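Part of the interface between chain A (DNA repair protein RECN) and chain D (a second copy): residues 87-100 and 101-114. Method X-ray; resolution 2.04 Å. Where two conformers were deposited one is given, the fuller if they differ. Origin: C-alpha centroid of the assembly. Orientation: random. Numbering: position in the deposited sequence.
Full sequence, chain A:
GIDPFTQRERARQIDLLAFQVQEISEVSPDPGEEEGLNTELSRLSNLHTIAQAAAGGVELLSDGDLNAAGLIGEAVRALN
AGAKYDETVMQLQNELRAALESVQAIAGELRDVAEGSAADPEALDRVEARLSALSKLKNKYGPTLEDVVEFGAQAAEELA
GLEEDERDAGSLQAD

Chain A 87-100: ETVMQLQNELRAAL
Chain D, residues 101-114: ESVQAIAGELRDVA

Both stretches are helical throughout: phi/psi values cluster near -62/-42, with Glu109(D) at -74/-28 and Val113(D) at -56/-56 the widest departures, and i to i+4 backbone hydrogen bonds run along each, for example from Leu96(A) N to Leu92(A) O at 2.9 Å and from Leu110(D) N to Ile106(D) O at 2.9 Å. The helices run nearly antiparallel, with 161° between their N-to-C directions (signed crossing angle -161°) and axes 9.8 Å apart at closest approach. Three CA–CA pairs fix the register: Val89(A) with Leu110(D) at 7.3 Å, Leu92(A) with Ile106(D) at 6.2 Å, and Ala99(A) with Ser102(D) at 6.9 Å. Together the stretches bury 505 Å².

No direct hydrogen bond crosses between the stretches, so the direct contact rests on apolar packing. Leu92(A) and Ile106(D) contribute the largest areas, and in both CA-to-CB points toward the partner helix. Leu92(A) is m,t (chi1 -68°, chi2 165°). This places its CD1 3.6 Å from CD2 of Leu110(D) and 4.0 Å from CB of Glu109(D), while its CD2 lies 3.8 Å from that same CB of Glu109(D). Leu110(D) leaves its backbone sideways, but with the m,t rotamer (chi1 -77°, chi2 172°) its end comes nearer, and CD2 meets Leu92(A) CD1.

Ile106(D) is also m,t (chi1 -65°, chi2 169°). Its CG2 lies 4.1 Å from Leu92(A) O; its CD1 lies 4.2 Å from the same Leu92(A) O and reaches 3.7 Å from Glu95(A) C and 3.7 Å from Leu96(A) N, so it packs close against backbone. The same CD1 is 4.1 Å from CD1 of Leu96(A), whose CA-to-CB bond points sideways and whose chi1 is -170° (t) and chi2 56° (p).

Smaller side chains close the two ends. Val113(D), whose CA-to-CB bond points toward helix A, has chi1 172° (t) and offers CG1 to Val89(A) CG2 at 4.1 Å and CG2 to Thr88(A) CG2 at 4.2 Å; Val89(A) is likewise t at 171°, and Thr88(A) is m at -64°. At the other end, Ala99(A) CB lies 4.2 Å from CG2 of Val103(D) (chi1 168°, t) and 4.1 Å from Ser102(D) OG.

Polar links pass through water. One water donates to Glu95(A) O at 2.6 Å; in the conformer given, with chi1 173° (t), Ser102(D) OG is 2.8 Å from this water. A second donates to Glu95(A) OE1 and to Glu109(D) OE2, 3.0 Å from each, and so bridges two acidic groups without direct contact between them. In both glutamates the CA-to-CB bond points toward the other helix, and both are m,t, with chi3 11° for Glu95(A) and 58° for Glu109(D). Within helix A, Gln91(A) NE2 donates to Glu95(A) OE2 at 3.3 Å with an N-H...acceptor angle of 164°; Gln91(A) is t,t (chi3 -24°). The two carboxylate oxygens of Glu95(A) thus accept from different donors, one on its own helix and one a bridging water.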

# COMPACT_ATOMS: atom_id res chain seq x y z
N GLU A 87 12.93 -19.61 -10.12
CA GLU A 87 12.19 -20.40 -9.14
C GLU A 87 11.99 -19.64 -7.83
O GLU A 87 10.92 -19.70 -7.23
CB GLU A 87 12.91 -21.74 -8.89
CG GLU A 87 12.00 -22.84 -8.35
CD GLU A 87 12.50 -24.23 -8.71
OE1 GLU A 87 13.65 -24.57 -8.34
OE2 GLU A 87 11.75 -24.99 -9.37
N THR A 88 13.03 -18.93 -7.40
CA THR A 88 12.97 -18.17 -6.16
C THR A 88 11.97 -17.01 -6.23
O THR A 88 11.17 -16.82 -5.31
CB THR A 88 14.37 -17.65 -5.74
OG1 THR A 88 15.23 -18.76 -5.47
CG2 THR A 88 14.27 -16.78 -4.49
N VAL A 89 12.01 -16.24 -7.31
CA VAL A 89 11.01 -15.19 -7.51
C VAL A 89 9.61 -15.79 -7.58
O VAL A 89 8.68 -15.28 -6.96
CB VAL A 89 11.31 -14.34 -8.77
CG1 VAL A 89 10.14 -13.41 -9.09
CG2 VAL A 89 12.58 -13.53 -8.58
N MET A 90 9.45 -16.88 -8.33
CA MET A 90 8.15 -17.54 -8.42
C MET A 90 7.63 -17.91 -7.03
O MET A 90 6.46 -17.67 -6.71
CB MET A 90 8.21 -18.77 -9.33
CG MET A 90 6.97 -19.65 -9.23
SD MET A 90 6.88 -20.99 -10.44
CE MET A 90 6.80 -20.05 -11.97
N GLN A 91 8.50 -18.48 -6.20
CA GLN A 91 8.10 -18.86 -4.85
C GLN A 91 7.67 -17.66 -4.00
O GLN A 91 6.63 -17.71 -3.35
CB GLN A 91 9.22 -19.63 -4.14
CG GLN A 91 8.87 -20.05 -2.73
CD GLN A 91 9.82 -21.09 -2.17
OE1 GLN A 91 10.46 -21.82 -2.92
NE2 GLN A 91 9.91 -21.16 -0.85
N LEU A 92 8.47 -16.60 -4.00
CA LEU A 92 8.13 -15.39 -3.27
C LEU A 92 6.81 -14.80 -3.76
O LEU A 92 6.02 -14.29 -2.96
CB LEU A 92 9.25 -14.35 -3.40
CG LEU A 92 10.57 -14.68 -2.71
CD1 LEU A 92 11.69 -13.77 -3.23
CD2 LEU A 92 10.43 -14.59 -1.20
N GLN A 93 6.57 -14.86 -5.06
CA GLN A 93 5.30 -14.38 -5.62
C GLN A 93 4.12 -15.16 -5.05
O GLN A 93 3.08 -14.58 -4.71
CB GLN A 93 5.29 -14.48 -7.15
CG GLN A 93 4.09 -13.77 -7.78
CD GLN A 93 3.89 -14.12 -9.24
OE1 GLN A 93 4.19 -15.23 -9.67
NE2 GLN A 93 3.38 -13.17 -10.02
N ASN A 94 4.28 -16.48 -4.95
CA ASN A 94 3.25 -17.32 -4.37
C ASN A 94 3.02 -17.03 -2.89
O ASN A 94 1.88 -16.98 -2.43
CB ASN A 94 3.56 -18.80 -4.60
CG ASN A 94 3.28 -19.25 -6.02
OD1 ASN A 94 4.01 -20.08 -6.58
ND2 ASN A 94 2.22 -18.72 -6.61
N GLU A 95 4.10 -16.84 -2.14
CA GLU A 95 3.99 -16.41 -0.76
C GLU A 95 3.29 -15.06 -0.64
O GLU A 95 2.56 -14.81 0.33
CB GLU A 95 5.37 -16.37 -0.09
CG GLU A 95 5.97 -17.76 0.12
CD GLU A 95 7.44 -17.72 0.50
OE1 GLU A 95 7.96 -16.62 0.79
OE2 GLU A 95 8.08 -18.80 0.50
N LEU A 96 3.50 -14.19 -1.62
CA LEU A 96 2.89 -12.87 -1.62
C LEU A 96 1.38 -12.95 -1.89
O LEU A 96 0.59 -12.22 -1.28
CB LEU A 96 3.58 -11.93 -2.62
CG LEU A 96 3.20 -10.45 -2.55
CD1 LEU A 96 3.43 -9.89 -1.14
CD2 LEU A 96 3.97 -9.64 -3.58
N ARG A 97 0.99 -13.84 -2.79
CA ARG A 97 -0.43 -14.13 -3.01
C ARG A 97 -1.11 -14.56 -1.71
O ARG A 97 -2.22 -14.11 -1.40
CB ARG A 97 -0.61 -15.20 -4.09
CG ARG A 97 -0.40 -14.69 -5.51
CD ARG A 97 -0.85 -15.72 -6.55
NE ARG A 97 -0.84 -15.17 -7.90
CZ ARG A 97 0.09 -15.44 -8.82
NH1 ARG A 97 1.09 -16.25 -8.53
NH2 ARG A 97 0.01 -14.89 -10.02
N ALA A 98 -0.45 -15.45 -0.97
CA ALA A 98 -0.96 -15.90 0.32
C ALA A 98 -1.12 -14.73 1.30
O ALA A 98 -2.10 -14.65 2.03
CB ALA A 98 -0.04 -16.96 0.92
N ALA A 99 -0.15 -13.81 1.31
CA ALA A 99 -0.24 -12.64 2.16
C ALA A 99 -1.44 -11.78 1.76
O ALA A 99 -2.15 -11.26 2.62
CB ALA A 99 1.04 -11.84 2.13
N LEU A 100 -1.65 -11.63 0.45
CA LEU A 100 -2.79 -10.88 -0.07
C LEU A 100 -4.10 -11.48 0.38
O LEU A 100 -5.01 -10.77 0.81
CB LEU A 100 -2.74 -10.83 -1.60
CG LEU A 100 -3.96 -10.25 -2.32
CD1 LEU A 100 -4.26 -8.82 -1.86
CD2 LEU A 100 -3.77 -10.30 -3.83
N GLU D 101 4.69 -8.77 8.83
CA GLU D 101 5.98 -9.44 8.89
C GLU D 101 6.28 -10.27 7.65
O GLU D 101 7.43 -10.35 7.21
CB GLU D 101 6.08 -10.32 10.14
CG GLU D 101 6.19 -9.51 11.43
CD GLU D 101 6.05 -10.37 12.68
OE1 GLU D 101 6.19 -11.61 12.59
OE2 GLU D 101 5.81 -9.79 13.76
N SER D 102 5.26 -10.90 7.09
CA SER D 102 5.44 -11.70 5.89
C SER D 102 5.79 -10.81 4.71
O SER D 102 6.70 -11.11 3.94
CB SER D 102 4.18 -12.51 5.57
OG SER D 102 4.31 -13.15 4.32
N VAL D 103 5.05 -9.71 4.57
CA VAL D 103 5.28 -8.78 3.47
C VAL D 103 6.69 -8.21 3.55
O VAL D 103 7.37 -8.10 2.54
CB VAL D 103 4.23 -7.64 3.44
CG1 VAL D 103 4.66 -6.54 2.49
CG2 VAL D 103 2.87 -8.19 3.04
N GLN D 104 7.14 -7.89 4.76
CA GLN D 104 8.48 -7.36 4.98
C GLN D 104 9.56 -8.40 4.69
O GLN D 104 10.61 -8.08 4.14
CB GLN D 104 8.63 -6.85 6.42
CG GLN D 104 7.80 -5.61 6.73
CD GLN D 104 7.76 -5.28 8.21
OE1 GLN D 104 7.88 -6.17 9.06
NE2 GLN D 104 7.60 -4.00 8.53
N ALA D 105 9.30 -9.65 5.07
CA ALA D 105 10.24 -10.73 4.82
C ALA D 105 10.38 -10.96 3.32
O ALA D 105 11.49 -11.13 2.80
CB ALA D 105 9.79 -12.01 5.50
N ILE D 106 9.25 -10.98 2.63
CA ILE D 106 9.25 -11.14 1.17
C ILE D 106 9.99 -10.00 0.47
O ILE D 106 10.81 -10.24 -0.41
CB ILE D 106 7.81 -11.26 0.63
CG1 ILE D 106 7.16 -12.55 1.15
CG2 ILE D 106 7.80 -11.20 -0.90
CD1 ILE D 106 5.66 -12.64 0.91
N ALA D 107 9.69 -8.76 0.86
CA ALA D 107 10.40 -7.60 0.30
C ALA D 107 11.91 -7.70 0.49
O ALA D 107 12.69 -7.38 -0.41
CB ALA D 107 9.87 -6.31 0.92
N GLY D 108 12.33 -8.15 1.67
CA GLY D 108 13.74 -8.30 1.97
C GLY D 108 14.41 -9.35 1.10
O GLY D 108 15.55 -9.17 0.66
N GLU D 109 13.72 -10.46 0.86
CA GLU D 109 14.28 -11.54 0.04
C GLU D 109 14.27 -11.16 -1.43
O GLU D 109 15.09 -11.64 -2.21
CB GLU D 109 13.52 -12.85 0.26
CG GLU D 109 13.68 -13.44 1.65
CD GLU D 109 13.21 -14.87 1.73
OE1 GLU D 109 13.73 -15.72 0.96
OE2 GLU D 109 12.31 -15.16 2.54
N LEU D 110 13.32 -10.31 -1.82
CA LEU D 110 13.33 -9.77 -3.17
C LEU D 110 14.52 -8.83 -3.34
O LEU D 110 15.18 -8.82 -4.37
CB LEU D 110 12.01 -9.04 -3.47
CG LEU D 110 10.82 -9.96 -3.76
CD1 LEU D 110 9.53 -9.15 -3.85
CD2 LEU D 110 11.05 -10.76 -5.04
N ARG D 111 14.80 -8.07 -2.29
CA ARG D 111 15.95 -7.17 -2.29
C ARG D 111 17.25 -7.94 -2.49
O ARG D 111 18.15 -7.49 -3.19
CB ARG D 111 15.98 -6.38 -0.99
CG ARG D 111 17.06 -5.32 -0.92
CD ARG D 111 17.07 -4.67 0.46
NE ARG D 111 15.73 -4.27 0.88
CZ ARG D 111 15.17 -3.11 0.56
NH1 ARG D 111 15.83 -2.23 -0.19
NH2 ARG D 111 13.95 -2.82 0.99
N ASP D 112 17.34 -9.11 -1.86
CA ASP D 112 18.51 -9.97 -2.02
C ASP D 112 18.65 -10.43 -3.47
O ASP D 112 19.76 -10.44 -4.01
CB ASP D 112 18.42 -11.19 -1.10
CG ASP D 112 18.55 -10.83 0.36
OD1 ASP D 112 19.12 -9.76 0.66
OD2 ASP D 112 18.08 -11.62 1.21
N VAL D 113 17.54 -10.82 -4.09
CA VAL D 113 17.56 -11.24 -5.49
C VAL D 113 18.14 -10.14 -6.36
O VAL D 113 19.11 -10.36 -7.08
CB VAL D 113 16.15 -11.60 -6.00
CG1 VAL D 113 16.18 -11.82 -7.52
CG2 VAL D 113 15.61 -12.83 -5.28
N ALA D 114 17.55 -8.95 -6.29
CA ALA D 114 18.03 -7.81 -7.06
C ALA D 114 19.49 -7.47 -6.77
O ALA D 114 20.27 -7.21 -7.69
CB ALA D 114 17.14 -6.59 -6.83
O HOH W 1 2.55 -14.82 2.95
O HOH W 2 9.36 -15.42 3.14